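Local coordinates for glycosyl hydrolases family 2, sugar binding domain protein (Bacteroides uniformis str. 3978 T3 ii, PDB 6D1P) that probably hydrolyses O-glycosidic bonds as a beta-glucuronidase of glycoside hydrolase family 2 from a human gut bacterium, at residues 143-146 and 147-151; 345-348 and 349-353; 785-788 and 789-792. All coordinates share one frame; numbering follows the deposited sequence.

Interaction 1: residues 143-146 and 147-151; sequences EAVE and AFRRT
Arg149 lies alongside Val145, one helical turn back on helix 142-149, the two side chains pointing the same way. Followed outward, its CB sits 3.5 Å from Glu146 O, and its CG and CD pass the carbonyl oxygen of Val145, CG at 3.8 Å from that Val145 O. CD then comes alongside Val145 CG1. The chain is extended from CG to NE, which carries the flat tip past the methyl: Val145 CG1 lies over one face of the guanidinium, offset toward its rim, 3.5 Å from Arg149 NH1. Val145 CG1 is anti to the backbone N (chi1 167°), which turns it to the arginine. At the far end NH2 is hydrogen-bonded to Ile98 O. The backbone bond Arg149 N to Val145 O, 2.8 Å, joins the same two residues. The next pair is electrostatic: Glu146 OE2 reaches the edge of the Arg150 guanidinium, a long salt bridge of 3.7 Å to NH1, with the two planes 76° apart; the same OE2 is 3.1 Å from Arg150 CD. At this helix end, then, one arginine is held by nonpolar packing and an outside carbonyl, while the other has a carboxylate at its edge that is likely to offset its charge only partly.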
loop_
_atom_site.group_PDB
_atom_site.type_symbol
_atom_site.label_atom_id
_atom_site.label_comp_id
_atom_site.label_asym_id
_atom_site.label_seq_id
_atom_site.Cartn_x
_atom_site.Cartn_y
_atom_site.Cartn_z
ATOM N N GLU A 143 -4.928 18.200 -30.634
ATOM C CA GLU A 143 -5.740 19.383 -30.386
ATOM C C GLU A 143 -5.533 19.933 -28.980
ATOM O O GLU A 143 -5.587 21.152 -28.782
ATOM C CB GLU A 143 -7.215 19.073 -30.652
ATOM C CG GLU A 143 -7.586 19.288 -32.113
ATOM C CD GLU A 143 -6.964 20.573 -32.671
ATOM O OE1 GLU A 143 -5.936 20.490 -33.394
ATOM O OE2 GLU A 143 -7.496 21.670 -32.364
ATOM N N ALA A 144 -5.273 19.064 -28.001
ATOM C CA ALA A 144 -5.090 19.548 -26.637
ATOM C C ALA A 144 -3.747 20.246 -26.468
ATOM O O ALA A 144 -3.644 21.208 -25.689
ATOM C CB ALA A 144 -5.224 18.395 -25.646
ATOM N N VAL A 145 -2.713 19.782 -27.181
ATOM C CA VAL A 145 -1.437 20.487 -27.156
ATOM C C VAL A 145 -1.612 21.890 -27.719
ATOM O O VAL A 145 -1.120 22.878 -27.156
ATOM C CB VAL A 145 -0.362 19.707 -27.930
ATOM C CG1 VAL A 145 0.841 20.592 -28.167
ATOM C CG2 VAL A 145 0.067 18.465 -27.164
ATOM N N GLU A 146 -2.332 21.996 -28.836
ATOM C CA GLU A 146 -2.620 23.285 -29.439
ATOM C C GLU A 146 -3.355 24.175 -28.446
ATOM O O GLU A 146 -2.805 25.188 -27.997
ATOM C CB GLU A 146 -3.427 23.096 -30.724
ATOM C CG GLU A 146 -3.767 24.398 -31.436
ATOM C CD GLU A 146 -2.545 25.283 -31.668
ATOM O OE1 GLU A 146 -1.489 24.751 -32.095
ATOM O OE2 GLU A 146 -2.641 26.508 -31.416
ATOM N N ALA A 147 -4.582 23.791 -28.071
ATOM C CA ALA A 147 -5.370 24.621 -27.164
ATOM C C ALA A 147 -4.611 24.958 -25.895
ATOM O O ALA A 147 -4.907 25.973 -25.260
ATOM C CB ALA A 147 -6.687 23.937 -26.796
ATOM N N PHE A 148 -3.628 24.145 -25.520
ATOM C CA PHE A 148 -2.835 24.467 -24.345
ATOM C C PHE A 148 -1.752 25.493 -24.659
ATOM O O PHE A 148 -1.483 26.380 -23.843
ATOM C CB PHE A 148 -2.215 23.201 -23.770
ATOM C CG PHE A 148 -1.298 23.457 -22.622
ATOM C CD1 PHE A 148 -1.809 23.758 -21.369
ATOM C CD2 PHE A 148 0.081 23.399 -22.792
ATOM C CE1 PHE A 148 -0.961 23.998 -20.301
ATOM C CE2 PHE A 148 0.931 23.640 -21.726
ATOM C CZ PHE A 148 0.409 23.940 -20.482
ATOM N N ARG A 149 -1.112 25.389 -25.826
ATOM C CA ARG A 149 -0.145 26.413 -26.201
ATOM C C ARG A 149 -0.799 27.787 -26.299
ATOM O O ARG A 149 -0.153 28.804 -26.014
ATOM C CB ARG A 149 0.535 26.037 -27.515
ATOM C CG ARG A 149 1.815 25.247 -27.328
ATOM C CD ARG A 149 2.088 24.326 -28.527
ATOM N NE ARG A 149 3.345 23.594 -28.372
ATOM C CZ ARG A 149 3.795 22.662 -29.211
ATOM N NH1 ARG A 149 3.085 22.331 -30.290
ATOM N NH2 ARG A 149 4.962 22.057 -28.970
ATOM N N ARG A 150 -2.086 27.834 -26.656
ATOM C CA ARG A 150 -2.846 29.076 -26.744
ATOM C C ARG A 150 -3.282 29.575 -25.373
ATOM O O ARG A 150 -4.335 30.209 -25.246
ATOM C CB ARG A 150 -4.080 28.887 -27.630
ATOM C CG ARG A 150 -3.770 28.595 -29.081
ATOM C CD ARG A 150 -4.879 27.744 -29.711
ATOM N NE ARG A 150 -6.077 28.496 -30.090
ATOM C CZ ARG A 150 -6.639 28.436 -31.298
ATOM N NH1 ARG A 150 -6.111 27.653 -32.231
ATOM N NH2 ARG A 150 -7.734 29.145 -31.573
ATOM N N THR A 151 -2.496 29.283 -24.340
ATOM C CA THR A 151 -2.712 29.760 -22.984
ATOM C C THR A 151 -1.405 30.300 -22.427
ATOM O O THR A 151 -0.324 29.840 -22.814
ATOM C CB THR A 151 -3.228 28.646 -22.065
ATOM O OG1 THR A 151 -2.211 27.647 -21.926
ATOM C CG2 THR A 151 -4.483 28.018 -22.639
#

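Interaction 2: residues 345-348 and 349-353; sequences MMRT and EMQQI
Consecutive i to i+4 hydrogen bonds of helix 343-356 join Met345-Thr348 to the next turn, Met350 N reaching Met346 O at 2.9 Å with an N-H...O angle of 172°. Gln351 N to Arg347 O, at 3.0 Å, is nearly as straight. The Met350 chain starts close to this backbone: its CG stands beside the backbone N (chi1 -60°), which sets CG 3.1 Å from Met346 O. From there the chain bends at chi2 and chi3 and leads away, to touch Leu375 of helix 370-379 and Leu381. Met346 packs on Ile371 and Ile372 of that same helix. This is the first beta-alpha-beta unit of a TIM barrel, strand 321-329, helix 343-356, strand 360-362, and the two methionines belong to its helix-to-helix packing. Another flank is polar. Arg347 NH1 and Gln351 NE2 are 3.8 Å apart, the amide nitrogen near the guanidinium plane at its edge, and the two planes are inclined by 64°. Both nitrogens are donors, so this is proximity without a bond; the arginine's strong partner is Glu378, through a salt bridge from NH2. On the buried side Glu349 CB rests 3.6 Å from Met345 O. With CG anti to its backbone N and the chain extended beyond it, the carboxylate stands away from the helix, where OE1 makes salt bridges with Arg330 and Lys579, the side chain being about 6 Å from a bound sodium ion. Gln352, whose N donates to Thr348 O at 3.1 Å, sends NE2 to Gly604 O.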
loop_
_atom_site.group_PDB
_atom_site.type_symbol
_atom_site.label_atom_id
_atom_site.label_comp_id
_atom_site.label_asym_id
_atom_site.label_seq_id
_atom_site.Cartn_x
_atom_site.Cartn_y
_atom_site.Cartn_z
ATOM N N MET A 345 16.153 -7.078 -22.072
ATOM C CA MET A 345 15.787 -8.263 -21.308
ATOM C C MET A 345 15.060 -9.287 -22.175
ATOM O O MET A 345 15.292 -10.494 -22.052
ATOM C CB MET A 345 14.931 -7.867 -20.112
ATOM C CG MET A 345 15.746 -7.222 -19.023
ATOM S SD MET A 345 14.712 -6.378 -17.829
ATOM C CE MET A 345 14.009 -7.770 -16.956
ATOM N N MET A 346 14.184 -8.820 -23.059
ATOM C CA MET A 346 13.440 -9.739 -23.910
ATOM C C MET A 346 14.355 -10.438 -24.915
ATOM O O MET A 346 14.196 -11.641 -25.162
ATOM C CB MET A 346 12.308 -8.993 -24.613
ATOM C CG MET A 346 11.320 -8.321 -23.655
ATOM S SD MET A 346 9.934 -7.577 -24.563
ATOM C CE MET A 346 9.743 -6.007 -23.694
ATOM N N ARG A 347 15.335 -9.717 -25.478
ATOM C CA ARG A 347 16.328 -10.344 -26.360
ATOM C C ARG A 347 17.051 -11.476 -25.653
ATOM O O ARG A 347 17.151 -12.594 -26.172
ATOM C CB ARG A 347 17.356 -9.320 -26.837
ATOM C CG ARG A 347 16.915 -8.462 -27.981
ATOM C CD ARG A 347 18.092 -8.095 -28.867
ATOM N NE ARG A 347 17.629 -7.935 -30.243
ATOM C CZ ARG A 347 17.645 -8.896 -31.163
ATOM N NH1 ARG A 347 18.138 -10.104 -30.884
ATOM N NH2 ARG A 347 17.188 -8.635 -32.377
ATOM N N THR A 348 17.586 -11.188 -24.472
ATOM C CA THR A 348 18.309 -12.197 -23.712
ATOM C C THR A 348 17.460 -13.445 -23.503
ATOM O O THR A 348 17.938 -14.572 -23.682
ATOM C CB THR A 348 18.740 -11.608 -22.366
ATOM O OG1 THR A 348 19.703 -10.574 -22.591
ATOM C CG2 THR A 348 19.343 -12.689 -21.481
ATOM N N GLU A 349 16.184 -13.254 -23.137
ATOM C CA GLU A 349 15.339 -14.388 -22.769
ATOM C C GLU A 349 14.931 -15.192 -23.992
ATOM O O GLU A 349 15.001 -16.428 -23.989
ATOM C CB GLU A 349 14.109 -13.899 -22.006
ATOM C CG GLU A 349 13.017 -14.951 -21.809
ATOM C CD GLU A 349 11.754 -14.350 -21.177
ATOM O OE1 GLU A 349 11.772 -13.115 -20.898
ATOM O OE2 GLU A 349 10.754 -15.090 -20.971
ATOM N N MET A 350 14.493 -14.512 -25.047
ATOM C CA MET A 350 14.101 -15.225 -26.261
ATOM C C MET A 350 15.278 -16.013 -26.838
ATOM O O MET A 350 15.119 -17.176 -27.233
ATOM C CB MET A 350 13.522 -14.243 -27.282
ATOM C CG MET A 350 12.288 -13.485 -26.782
ATOM S SD MET A 350 11.009 -14.569 -26.099
ATOM C CE MET A 350 10.602 -15.563 -27.529
ATOM N N GLN A 351 16.482 -15.425 -26.832
ATOM C CA GLN A 351 17.668 -16.182 -27.237
ATOM C C GLN A 351 17.860 -17.417 -26.368
ATOM O O GLN A 351 18.178 -18.495 -26.879
ATOM C CB GLN A 351 18.924 -15.302 -27.187
ATOM C CG GLN A 351 19.331 -14.733 -28.536
ATOM C CD GLN A 351 20.526 -13.791 -28.455
ATOM O OE1 GLN A 351 21.607 -14.167 -27.974
ATOM N NE2 GLN A 351 20.339 -12.555 -28.939
ATOM N N GLN A 352 17.673 -17.283 -25.057
ATOM C CA GLN A 352 17.836 -18.433 -24.177
ATOM C C GLN A 352 16.867 -19.548 -24.555
ATOM O O GLN A 352 17.207 -20.740 -24.489
ATOM C CB GLN A 352 17.620 -17.999 -22.729
ATOM C CG GLN A 352 18.401 -18.782 -21.680
ATOM C CD GLN A 352 18.127 -18.257 -20.260
ATOM O OE1 GLN A 352 17.171 -17.515 -20.047
ATOM N NE2 GLN A 352 18.956 -18.647 -19.298
ATOM N N ILE A 353 15.654 -19.169 -24.962
ATOM C CA ILE A 353 14.647 -20.137 -25.374
ATOM C C ILE A 353 15.056 -20.793 -26.687
ATOM O O ILE A 353 15.082 -22.027 -26.803
ATOM C CB ILE A 353 13.270 -19.449 -25.482
ATOM C CG1 ILE A 353 12.822 -18.962 -24.098
ATOM C CG2 ILE A 353 12.250 -20.373 -26.132
ATOM C CD1 ILE A 353 11.469 -18.326 -24.059
#

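Interaction 3: residues 785-788 and 789-792; sequences RVNK and QHAP
Asn787 OD1 is the point on which the tight part of this contact converges, for both Gln789 and His790 approach it. Its CG is anti to the backbone N (chi1 -171°), which swings the amide toward the chain that follows. There OD1 accepts a weak hydrogen bond from Gln789 N at 3.1 Å, the N-H...O angle being only 122°, and lies 3.2 Å from Gln789 CB. The imidazole comes in edge-on: His790 CD2 is 3.4 Å from Asn787 OD1, the oxygen lies in the ring plane, and amide and ring stand almost perpendicular at 88°. Asn787 CB packs against the same CD2 at 3.8 Å. His790 ND1 is hydrogen-bonded to Asp758 OD2, which restrains the ring's rotation, and the side chain also touches Glu760 and Ala761. With an alanine here, Gln789 N would probably lose its side-chain acceptor and the CD2 edge of His790 the oxygen it abuts, leaving the turn less firmly set.

The backbone adds a weak bond from His790 N to Asn787 O at 3.3 Å and a better one from Ala791 N to Lys788 O at 2.9 Å. The looser side is that of Lys788 and Gln789. Beyond CG the lysine is extended and leaves the following residues, meeting them only near CB, though it touches Ile731 of strand 730-738. Gln789 is exposed. The weak bond from Gln789 N to Asn787 OD1, two residues on, makes an Asx turn; it leads into the type I beta turn Lys788-Ala791, which, followed by a cis peptide bond before Pro792, links strand 781-787 to strand 793-799 of a different antiparallel sheet.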
loop_
_atom_site.group_PDB
_atom_site.type_symbol
_atom_site.label_atom_id
_atom_site.label_comp_id
_atom_site.label_asym_id
_atom_site.label_seq_id
_atom_site.Cartn_x
_atom_site.Cartn_y
_atom_site.Cartn_z
ATOM N N ARG A 785 21.546 -13.195 -1.124
ATOM C CA ARG A 785 22.579 -12.220 -1.453
ATOM C C ARG A 785 22.461 -10.966 -0.593
ATOM O O ARG A 785 21.356 -10.526 -0.249
ATOM C CB ARG A 785 22.493 -11.843 -2.930
ATOM C CG ARG A 785 23.168 -12.841 -3.831
ATOM C CD ARG A 785 22.693 -12.706 -5.251
ATOM N NE ARG A 785 23.068 -13.887 -6.027
ATOM C CZ ARG A 785 22.682 -14.123 -7.280
ATOM N NH1 ARG A 785 21.906 -13.253 -7.914
ATOM N NH2 ARG A 785 23.066 -15.237 -7.893
ATOM N N VAL A 786 23.616 -10.391 -0.264
ATOM C CA VAL A 786 23.742 -9.205 0.579
ATOM C C VAL A 786 24.517 -8.150 -0.199
ATOM O O VAL A 786 25.551 -8.457 -0.797
ATOM C CB VAL A 786 24.458 -9.529 1.901
ATOM C CG1 VAL A 786 24.388 -8.336 2.857
ATOM C CG2 VAL A 786 23.850 -10.762 2.541
ATOM N N ASN A 787 24.030 -6.913 -0.201
ATOM C CA ASN A 787 24.687 -5.894 -1.012
ATOM C C ASN A 787 25.973 -5.450 -0.331
ATOM O O ASN A 787 25.967 -5.117 0.856
ATOM C CB ASN A 787 23.777 -4.693 -1.262
ATOM C CG ASN A 787 24.376 -3.730 -2.276
ATOM O OD1 ASN A 787 25.163 -2.860 -1.925
ATOM N ND2 ASN A 787 24.037 -3.915 -3.547
ATOM N N LYS A 788 27.075 -5.450 -1.091
ATOM C CA LYS A 788 28.391 -5.199 -0.508
ATOM C C LYS A 788 28.495 -3.788 0.061
ATOM O O LYS A 788 29.009 -3.596 1.168
ATOM C CB LYS A 788 29.479 -5.434 -1.557
ATOM C CG LYS A 788 30.410 -6.612 -1.271
ATOM C CD LYS A 788 31.457 -6.763 -2.373
ATOM C CE LYS A 788 32.277 -8.035 -2.195
ATOM N NZ LYS A 788 33.039 -8.385 -3.431
ATOM N N GLN A 789 28.001 -2.793 -0.684
ATOM C CA GLN A 789 28.065 -1.398 -0.247
ATOM C C GLN A 789 27.536 -1.210 1.172
ATOM O O GLN A 789 28.109 -0.449 1.961
ATOM C CB GLN A 789 27.281 -0.508 -1.215
ATOM C CG GLN A 789 27.920 -0.323 -2.590
ATOM C CD GLN A 789 26.909 0.150 -3.632
ATOM O OE1 GLN A 789 26.157 -0.654 -4.189
ATOM N NE2 GLN A 789 26.877 1.461 -3.887
ATOM N N HIS A 790 26.442 -1.891 1.515
ATOM C CA HIS A 790 25.805 -1.690 2.813
ATOM C C HIS A 790 26.574 -2.322 3.964
ATOM O O HIS A 790 26.305 -1.988 5.123
ATOM C CB HIS A 790 24.380 -2.239 2.796
ATOM C CG HIS A 790 23.442 -1.484 1.904
ATOM N ND1 HIS A 790 22.414 -0.705 2.395
ATOM C CD2 HIS A 790 23.361 -1.406 0.554
ATOM C CE1 HIS A 790 21.741 -0.180 1.385
ATOM N NE2 HIS A 790 22.297 -0.588 0.258
ATOM N N ALA A 791 27.516 -3.216 3.678
ATOM C CA ALA A 791 28.291 -3.841 4.740
ATOM C C ALA A 791 29.201 -2.806 5.402
ATOM O O ALA A 791 29.632 -1.845 4.756
ATOM C CB ALA A 791 29.124 -5.002 4.186
ATOM N N PRO A 792 29.513 -2.979 6.702
ATOM C CA PRO A 792 29.115 -4.096 7.572
ATOM C C PRO A 792 27.657 -4.045 8.061
ATOM O O PRO A 792 27.129 -2.956 8.298
ATOM C CB PRO A 792 30.069 -3.950 8.762
ATOM C CG PRO A 792 30.240 -2.486 8.879
ATOM C CD PRO A 792 30.328 -1.995 7.444
#

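The three contacts are separate, each confined to consecutive residues. Interaction 2 lies deepest, its centre about 10 Å from that of the chain, within the TIM barrel domain; interactions 1 and 3 have centres at about 41 and 31 Å, in the sugar-binding domain and near the C-terminus. Interactions 1 and 2, both partly buried, pair successive turns of a helix, whereas interaction 3 is a surface contact closing a turn after a strand. Chemistry follows place: the inner helix sends its charged groups to partners in other barrel elements; the outer helix has one long salt bridge along itself and sends its other arginine to a backbone carbonyl; the surface turn combines backbone bonds with a weak bond to one amide oxygen.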